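Local coordinates for protein acetyl-CoA C-acetyltransferase (Syntrophomonas wolfei subsp. wolfei, PDB 7N7Z) that probably catalyses the reversible, thiolase-type condensation of two acetyl-CoA molecules to acetoacetyl-CoA and free coenzyme A, at residues G281-G286 and V298-V303; P49-I55 and G78-G84; A190-D195 and K219-R225; G379-A385 and S397-D402. Numbering follows the deposited sequence.

Interaction 1: residues G281-G286 and V298-V303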
loop_
_atom_site.group_PDB
_atom_site.type_symbol
_atom_site.label_atom_id
_atom_site.label_comp_id
_atom_site.label_asym_id
_atom_site.label_seq_id
_atom_site.Cartn_x
_atom_site.Cartn_y
_atom_site.Cartn_z
ATOM N N GLY B 281 14.174 23.837 -37.118
ATOM C CA GLY B 281 15.219 23.292 -36.275
ATOM C C GLY B 281 14.641 22.798 -34.972
ATOM O O GLY B 281 13.519 23.149 -34.591
ATOM N N ILE B 282 15.425 21.969 -34.289
ATOM C CA ILE B 282 15.017 21.386 -33.016
ATOM C C ILE B 282 16.223 20.671 -32.424
ATOM O O ILE B 282 16.915 19.922 -33.122
ATOM C CB ILE B 282 13.825 20.430 -33.193
ATOM C CG1 ILE B 282 13.359 19.903 -31.835
ATOM C CG2 ILE B 282 14.195 19.279 -34.116
ATOM C CD1 ILE B 282 11.958 19.329 -31.854
ATOM N N CYS B 283 16.491 20.895 -31.142
ATOM C CA CYS B 283 17.678 20.325 -30.519
ATOM C C CYS B 283 17.536 20.428 -29.008
ATOM O O CYS B 283 16.617 21.067 -28.490
ATOM C CB CYS B 283 18.951 21.032 -30.993
ATOM S SG CYS B 283 19.060 22.776 -30.522
ATOM N N SER B 284 18.463 19.779 -28.311
ATOM C CA SER B 284 18.557 19.841 -26.863
ATOM C C SER B 284 19.866 20.507 -26.458
ATOM O O SER B 284 20.810 20.611 -27.247
ATOM C CB SER B 284 18.474 18.442 -26.240
ATOM O OG SER B 284 17.311 17.756 -26.668
ATOM N N GLU B 285 19.906 20.966 -25.211
ATOM C CA GLU B 285 21.123 21.513 -24.625
ATOM C C GLU B 285 20.925 21.646 -23.123
ATOM O O GLU B 285 19.970 22.287 -22.670
ATOM C CB GLU B 285 21.483 22.860 -25.250
ATOM C CG GLU B 285 22.801 23.439 -24.744
ATOM C CD GLU B 285 24.016 22.693 -25.270
ATOM O OE1 GLU B 285 23.863 21.884 -26.210
ATOM O OE2 GLU B 285 25.127 22.911 -24.739
ATOM N N GLY B 286 21.820 21.048 -22.344
ATOM C CA GLY B 286 21.632 20.928 -20.919
ATOM C C GLY B 286 22.327 22.010 -20.116
ATOM O O GLY B 286 23.226 22.698 -20.595
ATOM N N VAL B 298 20.411 28.451 -23.076
ATOM C CA VAL B 298 21.442 27.796 -23.863
ATOM C C VAL B 298 20.865 27.026 -25.046
ATOM O O VAL B 298 21.563 26.846 -26.050
ATOM C CB VAL B 298 22.306 26.868 -22.980
ATOM C CG1 VAL B 298 23.121 27.684 -21.987
ATOM C CG2 VAL B 298 21.445 25.843 -22.256
ATOM N N ALA B 299 19.611 26.576 -24.965
ATOM C CA ALA B 299 19.002 25.863 -26.080
ATOM C C ALA B 299 18.553 26.820 -27.179
ATOM O O ALA B 299 18.736 26.534 -28.367
ATOM C CB ALA B 299 17.818 25.031 -25.586
ATOM N N MET B 300 17.967 27.957 -26.804
ATOM C CA MET B 300 17.480 28.896 -27.810
ATOM C C MET B 300 18.597 29.412 -28.707
ATOM O O MET B 300 18.436 29.376 -29.939
ATOM C CB MET B 300 16.739 30.047 -27.123
ATOM C CG MET B 300 15.398 29.652 -26.536
ATOM S SD MET B 300 14.768 30.898 -25.397
ATOM C CE MET B 300 14.202 32.149 -26.546
ATOM N N PRO B 301 19.730 29.895 -28.188
ATOM C CA PRO B 301 20.811 30.312 -29.096
ATOM C C PRO B 301 21.334 29.176 -29.954
ATOM O O PRO B 301 21.711 29.404 -31.111
ATOM C CB PRO B 301 21.894 30.843 -28.143
ATOM C CG PRO B 301 21.195 31.103 -26.847
ATOM C CD PRO B 301 20.087 30.102 -26.774
ATOM N N LYS B 302 21.363 27.953 -29.423
ATOM C CA LYS B 302 21.897 26.825 -30.179
ATOM C C LYS B 302 21.039 26.525 -31.402
ATOM O O LYS B 302 21.546 26.459 -32.528
ATOM C CB LYS B 302 22.000 25.594 -29.279
ATOM C CG LYS B 302 22.701 24.414 -29.931
ATOM C CD LYS B 302 22.967 23.308 -28.927
ATOM C CE LYS B 302 22.963 21.942 -29.592
ATOM N NZ LYS B 302 23.047 20.836 -28.597
ATOM N N VAL B 303 19.733 26.333 -31.201
ATOM C CA VAL B 303 18.853 26.012 -32.322
ATOM C C VAL B 303 18.893 27.124 -33.363
ATOM O O VAL B 303 18.833 26.867 -34.572
ATOM C CB VAL B 303 17.420 25.749 -31.823
ATOM C CG1 VAL B 303 16.796 27.019 -31.258
ATOM C CG2 VAL B 303 16.565 25.178 -32.946
#

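Interaction 2: residues P49-I55 and G78-G84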
loop_
_atom_site.group_PDB
_atom_site.type_symbol
_atom_site.label_atom_id
_atom_site.label_comp_id
_atom_site.label_asym_id
_atom_site.label_seq_id
_atom_site.Cartn_x
_atom_site.Cartn_y
_atom_site.Cartn_z
ATOM N N PRO B 49 -6.344 7.654 -40.681
ATOM C CA PRO B 49 -5.457 7.075 -39.659
ATOM C C PRO B 49 -4.841 5.747 -40.068
ATOM O O PRO B 49 -3.820 5.356 -39.492
ATOM C CB PRO B 49 -6.375 6.914 -38.436
ATOM C CG PRO B 49 -7.771 7.001 -38.969
ATOM C CD PRO B 49 -7.701 7.896 -40.161
ATOM N N GLY B 50 -5.416 5.052 -41.048
ATOM C CA GLY B 50 -4.925 3.743 -41.438
ATOM C C GLY B 50 -3.583 3.749 -42.143
ATOM O O GLY B 50 -2.994 2.676 -42.312
ATOM N N ILE B 51 -3.088 4.915 -42.558
ATOM C CA ILE B 51 -1.819 5.015 -43.270
ATOM C C ILE B 51 -0.736 5.680 -42.439
ATOM O O ILE B 51 0.402 5.807 -42.915
ATOM C CB ILE B 51 -1.986 5.752 -44.613
ATOM C CG1 ILE B 51 -2.273 7.237 -44.379
ATOM C CG2 ILE B 51 -3.096 5.108 -45.431
ATOM C CD1 ILE B 51 -2.712 7.983 -45.621
ATOM N N ILE B 52 -1.044 6.111 -41.217
ATOM C CA ILE B 52 -0.028 6.704 -40.356
ATOM C C ILE B 52 1.009 5.642 -40.012
ATOM O O ILE B 52 0.665 4.507 -39.657
ATOM C CB ILE B 52 -0.673 7.304 -39.096
ATOM C CG1 ILE B 52 -1.553 8.497 -39.483
ATOM C CG2 ILE B 52 0.398 7.720 -38.092
ATOM C CD1 ILE B 52 -2.333 9.106 -38.327
ATOM N N ASP B 53 2.288 6.008 -40.117
ATOM C CA ASP B 53 3.354 5.016 -40.040
ATOM C C ASP B 53 3.726 4.657 -38.607
ATOM O O ASP B 53 4.213 3.548 -38.361
ATOM C CB ASP B 53 4.594 5.524 -40.777
ATOM C CG ASP B 53 4.393 5.585 -42.277
ATOM O OD1 ASP B 53 3.879 4.600 -42.845
ATOM O OD2 ASP B 53 4.747 6.619 -42.885
ATOM N N GLU B 54 3.520 5.564 -37.657
ATOM C CA GLU B 54 3.938 5.315 -36.285
ATOM C C GLU B 54 3.229 6.290 -35.362
ATOM O O GLU B 54 2.580 7.241 -35.803
ATOM C CB GLU B 54 5.459 5.452 -36.133
ATOM C CG GLU B 54 5.963 6.893 -36.249
ATOM C CD GLU B 54 7.446 7.027 -35.962
ATOM O OE1 GLU B 54 8.012 6.125 -35.311
ATOM O OE2 GLU B 54 8.044 8.039 -36.381
ATOM N N ILE B 55 3.371 6.038 -34.064
ATOM C CA ILE B 55 3.035 7.003 -33.027
ATOM C C ILE B 55 4.234 7.113 -32.099
ATOM O O ILE B 55 4.772 6.094 -31.650
ATOM C CB ILE B 55 1.772 6.607 -32.237
ATOM C CG1 ILE B 55 1.453 7.678 -31.188
ATOM C CG2 ILE B 55 1.951 5.247 -31.578
ATOM C CD1 ILE B 55 0.188 7.417 -30.404
ATOM N N GLY B 78 -7.028 4.345 -34.666
ATOM C CA GLY B 78 -7.095 3.724 -35.973
ATOM C C GLY B 78 -5.789 3.606 -36.724
ATOM O O GLY B 78 -5.816 3.442 -37.951
ATOM N N LEU B 79 -4.651 3.686 -36.040
ATOM C CA LEU B 79 -3.389 3.431 -36.712
ATOM C C LEU B 79 -3.346 1.973 -37.166
ATOM O O LEU B 79 -3.948 1.099 -36.533
ATOM C CB LEU B 79 -2.207 3.727 -35.793
ATOM C CG LEU B 79 -1.469 5.043 -36.051
ATOM C CD1 LEU B 79 -2.406 6.229 -35.888
ATOM C CD2 LEU B 79 -0.263 5.176 -35.133
ATOM N N PRO B 80 -2.648 1.676 -38.259
ATOM C CA PRO B 80 -2.538 0.281 -38.692
ATOM C C PRO B 80 -1.628 -0.505 -37.763
ATOM O O PRO B 80 -0.695 0.035 -37.166
ATOM C CB PRO B 80 -1.941 0.393 -40.098
ATOM C CG PRO B 80 -1.137 1.648 -40.051
ATOM C CD PRO B 80 -1.864 2.583 -39.116
ATOM N N VAL B 81 -1.915 -1.805 -37.643
ATOM C CA VAL B 81 -1.123 -2.656 -36.761
ATOM C C VAL B 81 0.329 -2.720 -37.211
ATOM O O VAL B 81 1.208 -3.074 -36.417
ATOM C CB VAL B 81 -1.734 -4.073 -36.681
ATOM C CG1 VAL B 81 -3.223 -3.998 -36.371
ATOM C CG2 VAL B 81 -1.484 -4.841 -37.974
ATOM N N ARG B 82 0.605 -2.390 -38.475
ATOM C CA ARG B 82 1.982 -2.344 -38.952
ATOM C C ARG B 82 2.742 -1.142 -38.407
ATOM O O ARG B 82 3.977 -1.130 -38.461
ATOM C CB ARG B 82 2.009 -2.310 -40.482
ATOM C CG ARG B 82 1.292 -1.108 -41.093
ATOM C CD ARG B 82 1.835 -0.757 -42.474
ATOM N NE ARG B 82 1.411 0.570 -42.906
ATOM C CZ ARG B 82 2.183 1.651 -42.916
ATOM N NH1 ARG B 82 3.448 1.606 -42.529
ATOM N NH2 ARG B 82 1.671 2.809 -43.326
ATOM N N SER B 83 2.037 -0.143 -37.883
ATOM C CA SER B 83 2.667 1.112 -37.503
ATOM C C SER B 83 3.602 0.921 -36.313
ATOM O O SER B 83 3.455 -0.001 -35.506
ATOM C CB SER B 83 1.606 2.163 -37.163
ATOM O OG SER B 83 0.754 1.714 -36.122
ATOM N N GLY B 84 4.582 1.822 -36.214
ATOM C CA GLY B 84 5.490 1.804 -35.092
ATOM C C GLY B 84 4.899 2.460 -33.858
ATOM O O GLY B 84 3.906 3.183 -33.911
HETATM O O HOH W 1 -1.561 1.348 -43.793
#

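Interaction 3: residues A190-D195 and K219-R225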
loop_
_atom_site.group_PDB
_atom_site.type_symbol
_atom_site.label_atom_id
_atom_site.label_comp_id
_atom_site.label_asym_id
_atom_site.label_seq_id
_atom_site.Cartn_x
_atom_site.Cartn_y
_atom_site.Cartn_z
ATOM N N ALA B 190 -3.385 35.043 -19.271
ATOM C CA ALA B 190 -4.104 33.783 -19.424
ATOM C C ALA B 190 -5.604 33.992 -19.270
ATOM O O ALA B 190 -6.396 33.538 -20.105
ATOM C CB ALA B 190 -3.591 32.762 -18.408
ATOM N N VAL B 191 -6.016 34.682 -18.203
ATOM C CA VAL B 191 -7.430 35.000 -18.019
ATOM C C VAL B 191 -7.973 35.696 -19.260
ATOM O O VAL B 191 -9.025 35.328 -19.797
ATOM C CB VAL B 191 -7.627 35.865 -16.762
ATOM C CG1 VAL B 191 -9.014 36.496 -16.754
ATOM C CG2 VAL B 191 -7.410 35.038 -15.508
ATOM N N LYS B 192 -7.254 36.714 -19.736
ATOM C CA LYS B 192 -7.686 37.468 -20.908
ATOM C C LYS B 192 -7.966 36.541 -22.087
ATOM O O LYS B 192 -9.073 36.527 -22.638
ATOM C CB LYS B 192 -6.615 38.500 -21.275
ATOM C CG LYS B 192 -7.041 39.510 -22.327
ATOM C CD LYS B 192 -6.062 40.679 -22.389
ATOM C CE LYS B 192 -6.055 41.353 -23.757
ATOM N NZ LYS B 192 -4.670 41.673 -24.217
ATOM N N ALA B 193 -6.966 35.750 -22.480
ATOM C CA ALA B 193 -7.106 34.911 -23.665
ATOM C C ALA B 193 -8.150 33.819 -23.477
ATOM O O ALA B 193 -8.838 33.452 -24.436
ATOM C CB ALA B 193 -5.760 34.288 -24.023
ATOM N N VAL B 194 -8.275 33.280 -22.264
ATOM C CA VAL B 194 -9.254 32.224 -22.022
ATOM C C VAL B 194 -10.663 32.747 -22.271
ATOM O O VAL B 194 -11.429 32.178 -23.058
ATOM C CB VAL B 194 -9.104 31.669 -20.594
ATOM C CG1 VAL B 194 -10.364 30.927 -20.171
ATOM C CG2 VAL B 194 -7.890 30.762 -20.502
ATOM N N ASP B 195 -11.024 33.845 -21.605
ATOM C CA ASP B 195 -12.385 34.357 -21.715
ATOM C C ASP B 195 -12.677 34.884 -23.114
ATOM O O ASP B 195 -13.822 34.815 -23.573
ATOM C CB ASP B 195 -12.615 35.452 -20.675
ATOM C CG ASP B 195 -12.357 34.973 -19.260
ATOM O OD1 ASP B 195 -12.797 33.854 -18.919
ATOM O OD2 ASP B 195 -11.713 35.715 -18.488
ATOM N N LYS B 219 -12.369 24.907 -21.511
ATOM C CA LYS B 219 -11.598 26.085 -21.145
ATOM C C LYS B 219 -10.499 25.708 -20.164
ATOM O O LYS B 219 -10.701 24.869 -19.284
ATOM C CB LYS B 219 -12.497 27.160 -20.520
ATOM C CG LYS B 219 -13.430 27.843 -21.506
ATOM C CD LYS B 219 -14.528 28.622 -20.790
ATOM C CE LYS B 219 -15.922 28.215 -21.264
ATOM N NZ LYS B 219 -16.521 27.154 -20.403
ATOM N N ASP B 220 -9.337 26.335 -20.325
ATOM C CA ASP B 220 -8.258 26.176 -19.362
ATOM C C ASP B 220 -8.669 26.789 -18.029
ATOM O O ASP B 220 -9.253 27.875 -17.983
ATOM C CB ASP B 220 -6.983 26.829 -19.891
ATOM C CG ASP B 220 -6.573 26.284 -21.249
ATOM O OD1 ASP B 220 -6.446 25.047 -21.378
ATOM O OD2 ASP B 220 -6.385 27.088 -22.187
ATOM N N GLU B 221 -8.364 26.086 -16.937
ATOM C CA GLU B 221 -8.939 26.405 -15.635
ATOM C C GLU B 221 -7.901 26.680 -14.553
ATOM O O GLU B 221 -8.268 26.779 -13.375
ATOM C CB GLU B 221 -9.860 25.266 -15.183
ATOM C CG GLU B 221 -9.259 23.882 -15.351
ATOM C CD GLU B 221 -10.203 22.776 -14.921
ATOM O OE1 GLU B 221 -11.411 22.876 -15.216
ATOM O OE2 GLU B 221 -9.734 21.804 -14.291
ATOM N N HIS B 222 -6.625 26.821 -14.907
ATOM C CA HIS B 222 -5.609 27.090 -13.898
ATOM C C HIS B 222 -5.503 28.561 -13.493
ATOM O O HIS B 222 -5.247 28.842 -12.315
ATOM C CB HIS B 222 -4.235 26.618 -14.378
ATOM C CG HIS B 222 -3.147 26.821 -13.369
ATOM N ND1 HIS B 222 -3.041 26.054 -12.228
ATOM C CD2 HIS B 222 -2.125 27.708 -13.323
ATOM C CE1 HIS B 222 -2.000 26.459 -11.523
ATOM N NE2 HIS B 222 -1.425 27.459 -12.167
ATOM N N PRO B 223 -5.670 29.525 -14.404
ATOM C CA PRO B 223 -5.316 30.908 -14.054
ATOM C C PRO B 223 -6.131 31.429 -12.881
ATOM O O PRO B 223 -7.303 31.087 -12.704
ATOM C CB PRO B 223 -5.612 31.695 -15.338
ATOM C CG PRO B 223 -6.550 30.865 -16.107
ATOM C CD PRO B 223 -6.271 29.441 -15.750
ATOM N N ILE B 224 -5.489 32.270 -12.075
ATOM C CA ILE B 224 -6.104 32.840 -10.881
ATOM C C ILE B 224 -6.836 34.116 -11.277
ATOM O O ILE B 224 -6.225 35.065 -11.779
ATOM C CB ILE B 224 -5.056 33.124 -9.793
ATOM C CG1 ILE B 224 -4.056 31.970 -9.682
ATOM C CG2 ILE B 224 -5.744 33.355 -8.453
ATOM C CD1 ILE B 224 -2.882 32.259 -8.759
ATOM N N ARG B 225 -8.144 34.141 -11.043
ATOM C CA ARG B 225 -8.961 35.283 -11.421
ATOM C C ARG B 225 -8.831 36.404 -10.397
ATOM O O ARG B 225 -8.676 36.167 -9.196
ATOM C CB ARG B 225 -10.427 34.870 -11.556
ATOM C CG ARG B 225 -10.662 33.741 -12.546
ATOM C CD ARG B 225 -10.856 34.272 -13.956
ATOM N NE ARG B 225 -10.885 33.196 -14.942
ATOM C CZ ARG B 225 -11.780 33.077 -15.915
ATOM N NH1 ARG B 225 -12.754 33.959 -16.075
ATOM N NH2 ARG B 225 -11.695 32.046 -16.750
#

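Interaction 4: residues G379-A385 and S397-D402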
loop_
_atom_site.group_PDB
_atom_site.type_symbol
_atom_site.label_atom_id
_atom_site.label_comp_id
_atom_site.label_asym_id
_atom_site.label_seq_id
_atom_site.Cartn_x
_atom_site.Cartn_y
_atom_site.Cartn_z
ATOM N N GLY B 379 -1.140 36.363 -38.281
ATOM C CA GLY B 379 -0.624 36.390 -39.636
ATOM C C GLY B 379 0.883 36.389 -39.726
ATOM O O GLY B 379 1.437 36.853 -40.726
ATOM N N LEU B 380 1.566 35.879 -38.704
ATOM C CA LEU B 380 3.018 35.853 -38.682
ATOM C C LEU B 380 3.531 34.605 -39.400
ATOM O O LEU B 380 2.761 33.753 -39.849
ATOM C CB LEU B 380 3.525 35.911 -37.243
ATOM C CG LEU B 380 3.063 37.124 -36.432
ATOM C CD1 LEU B 380 3.308 36.898 -34.946
ATOM C CD2 LEU B 380 3.750 38.397 -36.909
ATOM N N THR B 381 4.855 34.490 -39.498
ATOM C CA THR B 381 5.484 33.450 -40.301
ATOM C C THR B 381 6.407 32.549 -39.496
ATOM O O THR B 381 6.288 31.322 -39.581
ATOM C CB THR B 381 6.271 34.091 -41.460
ATOM O OG1 THR B 381 5.442 35.045 -42.137
ATOM C CG2 THR B 381 6.735 33.030 -42.449
ATOM N N LYS B 382 7.323 33.116 -38.717
ATOM C CA LYS B 382 8.388 32.357 -38.070
ATOM C C LYS B 382 8.128 32.272 -36.571
ATOM O O LYS B 382 8.005 33.301 -35.898
ATOM C CB LYS B 382 9.745 33.003 -38.348
ATOM C CG LYS B 382 10.144 32.966 -39.818
ATOM C CD LYS B 382 11.502 33.607 -40.053
ATOM C CE LYS B 382 11.872 33.587 -41.528
ATOM N NZ LYS B 382 12.964 34.547 -41.851
ATOM N N GLY B 383 8.062 31.044 -36.053
ATOM C CA GLY B 383 7.820 30.829 -34.644
ATOM C C GLY B 383 8.880 29.936 -34.029
ATOM O O GLY B 383 9.588 29.199 -34.716
ATOM N N GLY B 384 8.974 30.018 -32.710
ATOM C CA GLY B 384 9.910 29.198 -31.961
ATOM C C GLY B 384 9.341 28.857 -30.604
ATOM O O GLY B 384 8.540 29.610 -30.041
ATOM N N ALA B 385 9.755 27.708 -30.077
ATOM C CA ALA B 385 9.286 27.238 -28.781
ATOM C C ALA B 385 10.431 26.560 -28.050
ATOM O O ALA B 385 11.158 25.754 -28.639
ATOM C CB ALA B 385 8.107 26.270 -28.935
ATOM N N SER B 397 12.971 24.677 -30.472
ATOM C CA SER B 397 12.626 24.312 -31.838
ATOM C C SER B 397 12.156 25.552 -32.583
ATOM O O SER B 397 11.615 26.486 -31.984
ATOM C CB SER B 397 11.543 23.227 -31.873
ATOM O OG SER B 397 10.412 23.607 -31.110
ATOM N N LEU B 398 12.370 25.547 -33.899
ATOM C CA LEU B 398 12.021 26.667 -34.762
ATOM C C LEU B 398 11.183 26.175 -35.931
ATOM O O LEU B 398 11.398 25.073 -36.445
ATOM C CB LEU B 398 13.272 27.377 -35.282
ATOM C CG LEU B 398 14.169 27.983 -34.202
ATOM C CD1 LEU B 398 15.564 28.236 -34.753
ATOM C CD2 LEU B 398 13.560 29.263 -33.655
ATOM N N TRP B 399 10.224 27.001 -36.345
ATOM C CA TRP B 399 9.256 26.620 -37.362
ATOM C C TRP B 399 8.921 27.841 -38.205
ATOM O O TRP B 399 9.101 28.984 -37.774
ATOM C CB TRP B 399 7.982 26.040 -36.731
ATOM C CG TRP B 399 8.234 25.010 -35.655
ATOM C CD1 TRP B 399 8.711 25.236 -34.392
ATOM C CD2 TRP B 399 8.013 23.598 -35.751
ATOM N NE1 TRP B 399 8.803 24.053 -33.702
ATOM C CE2 TRP B 399 8.381 23.033 -34.513
ATOM C CE3 TRP B 399 7.542 22.758 -36.763
ATOM C CZ2 TRP B 399 8.293 21.666 -34.260
ATOM C CZ3 TRP B 399 7.455 21.400 -36.511
ATOM C CH2 TRP B 399 7.828 20.868 -35.269
ATOM N N THR B 400 8.430 27.589 -39.417
ATOM C CA THR B 400 8.001 28.654 -40.311
ATOM C C THR B 400 6.757 28.216 -41.069
ATOM O O THR B 400 6.586 27.037 -41.388
ATOM C CB THR B 400 9.096 29.047 -41.316
ATOM O OG1 THR B 400 8.671 30.198 -42.059
ATOM C CG2 THR B 400 9.394 27.903 -42.283
ATOM N N ARG B 401 5.890 29.189 -41.359
ATOM C CA ARG B 401 4.708 28.969 -42.183
ATOM C C ARG B 401 4.984 29.204 -43.664
ATOM O O ARG B 401 4.074 29.589 -44.410
ATOM C CB ARG B 401 3.564 29.865 -41.704
ATOM C CG ARG B 401 3.120 29.578 -40.279
ATOM C CD ARG B 401 1.996 30.502 -39.847
ATOM N NE ARG B 401 0.757 30.224 -40.566
ATOM C CZ ARG B 401 -0.174 31.128 -40.840
ATOM N NH1 ARG B 401 -0.042 32.393 -40.471
ATOM N NH2 ARG B 401 -1.263 30.756 -41.505
ATOM N N ASP B 402 6.216 28.975 -44.107
ATOM C CA ASP B 402 6.611 29.217 -45.491
ATOM C C ASP B 402 6.282 30.644 -45.914
ATOM O O ASP B 402 7.175 31.418 -46.263
ATOM C CB ASP B 402 5.928 28.218 -46.426
ATOM C CG ASP B 402 6.428 26.806 -46.228
ATOM O OD1 ASP B 402 7.561 26.651 -45.729
ATOM O OD2 ASP B 402 5.693 25.855 -46.570
#

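Interaction 1: residues G281-G286 and V298-V303
Apolar packing runs the length of this strand-on-helix contact. The segment axes of strand 281-285 and helix 298-303 approach to 7.5 Å and run roughly antiparallel, at 140°; as in any strand, side chains alternate, and Cys283 and Glu285 point toward the helix while Ile282 and Ser284 point away. Cys283 sets SG 3.6 Å from Val303 CB, a small polarisable group suited to a buried place. At Gly281 the absence of a side chain matters: a beta carbon would crowd the valine, whose CG2 lies 3.7 Å from Gly281 C. Further along, Glu285 uses the aliphatic part of its side chain, with CG 3.7 Å from Val298 CG2 and CB 4.0 Å from Ala299 CA; the small alanine lets the backbones come close here.

Polar contacts gather around one long side chain. Lys302, extended with all four chi angles trans, carries NZ back to the strand, where it donates to Ser284 O at 2.6 Å and forms a salt bridge with Glu285 OE1 at 2.7 Å. The ammonium group thus serves both a carboxylate and a main-chain carbonyl.

Beyond the pair, Val303 also touches Ala396 and Leu398 of strand 394-400, while Glu285 packs on Arg82 of the second subunit. Helix 296-307 lies on the sheet between strand 277-285 and the parallel strand 316-319, a beta-alpha-beta crossover of the C-terminal half of the thiolase fold.

Interaction 2: residues P49-I55 and G78-G84
Two main-chain paths run side by side and become paired strands at their ends. Glu54 and Gly84 form a parallel bridge with their CA atoms 4.0 Å apart: Gly84 N donates to Asp53 O at 2.8 Å, and Ile55 N to Gly84 O at 2.9 Å. Glycine suits this position, since a beta carbon would be crowded against Glu54 CB. At the other end Gly78, with positive phi, closes the preceding helix in a Schellman motif, and Leu79 CA makes a CA-H...O contact with Pro49 O at 3.4 Å. Between them a type I turn from Pro80 to Ser83 is held by Ser83 N and OG, which reach Pro80 O at 2.8 and 2.5 Å.

Among the side chains, Leu79 fits between two isoleucines, its CD1 3.8 Å from Ile52 CD1 and its CD2 3.8 Å from Ile55 CB. Arg82 brings NH2 and NH1 to Asp53 OD1 at 2.9 and 3.0 Å in a salt bridge, while its NE reaches Gly50 O through a water. Asp53 OD2 is bound by the Asp112 and Ile113 amides. The buried carboxylate of Glu54 leads away from 78-84: OE2 is hydrogen-bonded to Ser114 of strand 113-121, and OE1 forms a salt bridge with Arg97 of the second subunit.

Strand 54-58, helix 69-76 and strand 84-89 make a beta-alpha-beta unit of the N-terminal thiolase domain, and this contact is where its parallel strands begin, beside the subunit interface.

Interaction 3: residues A190-D195 and K219-R225
The one ion pair between these segments joins Asp195 to Arg225, with Asp195 OD1 2.8 Å from Arg225 NH1; the bent donor angle makes its hydrogen bond weak. Both residues are exposed, a fitting place for opposite charges, and the flat guanidinium also lies with a face over Val191 and its NH2 3.8 Å from Val194 CG1. Deeper in, the carboxylate of Asp220 is satisfied elsewhere, by a salt bridge to Arg15 and the amide of Ile18, although its CB packs 4.1 Å from Val194 CG2. Helix 176-196 and the loop 219-225 both belong to the long excursion between strands 113-121 and 254-264, the loop domain of thiolases. Pro223, which has no amide hydrogen to satisfy, presents CB to Ala190 CB and Val191 CG2, each at 3.8 Å. Next to it the amide of Ile224 donates weakly to His187, one turn back on the helix. Within the helix, Val194 N and Asp195 N bond to Ala190 O and Val191 O at 2.9 and 3.1 Å.

Interaction 4: residues G379-A385 and S397-D402
Leu398 reaches across to the neighbouring strand and lays CD2 over Gly384, 4.0 Å from its CA; a beta carbon there would be in the leucine's way, so glycine lets the branched side chain settle on the sheet. Antiparallel strands 382-385 and 397-400 pair regularly. Gly383 with Trp399 and Ala385 with Ser397 are hydrogen-bonded pairs: Gly383 N to Trp399 O is 2.9 Å and Trp399 N to Gly383 O 2.8 Å, with Ala385 N to Ser397 O at 2.9 Å and Ser397 N to Ala385 O at 2.8 Å. One more main-chain bond, Arg401 N to Thr381 O at 2.8 Å, follows past the strands, and the Arg401 side chain adds NH1 to Leu380 O at 3.2 Å. On the face of Ala385 and Ser397, Trp399 NE1 donates to Ser397 OG at 3.1 Å, giving the buried indole nitrogen a partner.

This beta hairpin lies between strands 277-285 and 316-319. Helices 94-107 and 360-378 pack against the face carrying Ala385, Ser397 and Trp399, whereas on the other face Leu398 meets Trp309 and Val314, and Lys382 makes a cation-pi contact with Trp309.

Overall arrangement
Interactions 1 and 4 meet directly: Gly281 O lies 2.7 Å from Leu398 N, a probable hydrogen bond between neighbouring strands, and Val303 reaches Leu398. Interaction 1 is the buried helix-on-sheet layer, held by apolar packing and one lysine; interaction 4 is largely main-chain strand pairing that frays outward to exposed residues. Interaction 2 reaches the same sheet in its N-terminal half, its centre about 30 Å from that of interaction 1, and adds a salt bridge. Across the subunit interface 1 and 2 meet: Glu285 packs on Arg82 of the second subunit, a residue of that copy's interaction 2. Interaction 3, a helix and a loop outside the main sheet, touches none of the others, though Asp220 ties its loop to strand 8-20.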